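Local coordinates for putative conjugative transposon recombinase (Clostridium difficile, PDB 3G13), which probably binds DNA and exchanges its strands as a serine recombinase, the piece described here being its N-terminal resolvase domain, at residues Asp34-Lys37 / Val43-Asp46. Sequence-based numbering, arbitrary orientation.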
loop_
_atom_site.group_PDB
_atom_site.type_symbol
_atom_site.label_atom_id
_atom_site.label_comp_id
_atom_site.label_asym_id
_atom_site.label_seq_id
_atom_site.Cartn_x
_atom_site.Cartn_y
_atom_site.Cartn_z
ATOM N N ASP A 34 18.238 25.294 6.175
ATOM C CA ASP A 34 17.729 26.447 5.473
ATOM C C ASP A 34 16.202 26.346 5.276
ATOM O O ASP A 34 15.486 27.316 5.517
ATOM C CB ASP A 34 18.453 26.559 4.139
ATOM C CG ASP A 34 17.852 27.610 3.217
ATOM O OD1 ASP A 34 18.097 28.836 3.435
ATOM O OD2 ASP A 34 17.154 27.188 2.275
HETATM N N MSE A 35 15.718 25.183 4.850
HETATM C CA MSE A 35 14.281 25.023 4.604
HETATM C C MSE A 35 13.484 25.237 5.892
HETATM O O MSE A 35 12.478 25.947 5.895
HETATM C CB MSE A 35 13.957 23.669 3.960
HETATM C CG MSE A 35 12.518 23.561 3.451
HETATM SE SE MSE A 35 11.320 22.847 4.904
HETATM C CE MSE A 35 12.013 20.987 4.775
ATOM N N ILE A 36 13.920 24.641 6.994
ATOM C CA ILE A 36 13.149 24.776 8.235
ATOM C C ILE A 36 13.190 26.237 8.779
ATOM O O ILE A 36 12.204 26.725 9.365
ATOM C CB ILE A 36 13.579 23.724 9.270
ATOM C CG1 ILE A 36 13.130 22.322 8.793
ATOM C CG2 ILE A 36 13.109 24.055 10.699
ATOM C CD1 ILE A 36 13.909 21.199 9.442
ATOM N N LYS A 37 14.319 26.906 8.569
ATOM C CA LYS A 37 14.479 28.343 8.904
ATOM C C LYS A 37 13.603 29.287 8.107
ATOM O O LYS A 37 13.392 30.412 8.538
ATOM C CB LYS A 37 15.935 28.799 8.752
ATOM C CG LYS A 37 16.644 29.024 10.059
ATOM C CD LYS A 37 17.045 27.680 10.661
ATOM C CE LYS A 37 18.456 27.767 11.212
ATOM N NZ LYS A 37 18.568 26.941 12.450
ATOM N N VAL A 43 10.892 25.644 14.820
ATOM C CA VAL A 43 12.251 25.628 15.367
ATOM C C VAL A 43 12.831 24.266 15.035
ATOM O O VAL A 43 12.152 23.253 15.187
ATOM C CB VAL A 43 12.306 25.992 16.910
ATOM C CG1 VAL A 43 11.471 25.017 17.772
ATOM C CG2 VAL A 43 13.766 26.063 17.418
ATOM N N LEU A 44 14.072 24.258 14.537
ATOM C CA LEU A 44 14.802 23.028 14.231
ATOM C C LEU A 44 15.119 22.270 15.522
ATOM O O LEU A 44 15.741 22.835 16.445
ATOM C CB LEU A 44 16.090 23.340 13.447
ATOM C CG LEU A 44 17.093 22.212 13.101
ATOM C CD1 LEU A 44 16.484 21.145 12.209
ATOM C CD2 LEU A 44 18.353 22.825 12.470
ATOM N N ALA A 45 14.635 21.025 15.597
ATOM C CA ALA A 45 14.974 20.103 16.684
ATOM C C ALA A 45 16.359 19.555 16.357
ATOM O O ALA A 45 17.331 19.901 17.029
ATOM C CB ALA A 45 13.929 18.985 16.809
ATOM N N ASP A 46 16.471 18.774 15.273
ATOM C CA ASP A 46 17.743 18.217 14.900
ATOM C C ASP A 46 17.643 17.615 13.512
ATOM O O ASP A 46 16.551 17.502 12.919
ATOM C CB ASP A 46 18.238 17.196 15.973
ATOM C CG ASP A 46 19.767 17.008 15.965
ATOM O OD1 ASP A 46 20.476 17.641 15.137
ATOM O OD2 ASP A 46 20.239 16.150 16.732
#
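Ile-36, on the helix 25-37, faces Leu-44 of the strand 42-51 with their CA atoms 6.5 Å apart, and no hydrogen bond crosses between the segments, so the contact is one of packing. The pair is a compact example of how a helix packs on a sheet. Ile-36 is buried and meets Leu-44 with both of its branches. With CG1 beside the backbone N (chi1 -69°), the CG2 methyl stands anti to it and lies against the strand backbone, 4.0 Å from the N and likewise from the CA of Leu-44. The other branch ends in CD1, which touches CD1 of Leu-44 at 3.8 Å, the two side chains crossing at about a right angle. The second methyl of Leu-44 meets the following residue, Lys-37: its chain, bent at chi2, chi3 and chi4, brings NZ to 4.1 Å from CD2 of Leu-44, a loose contact made by an exposed lysine. Both segments belong to the beta-alpha-beta crossover formed by strand 6-14, helix 25-37 and strand 42-51. Strand 42-51 borders the sheet within this chain, its Val-43 and Ala-45 hydrogen-bonded through the backbone to Val-8 of strand 6-14, and Ile-36 also touches Val-8.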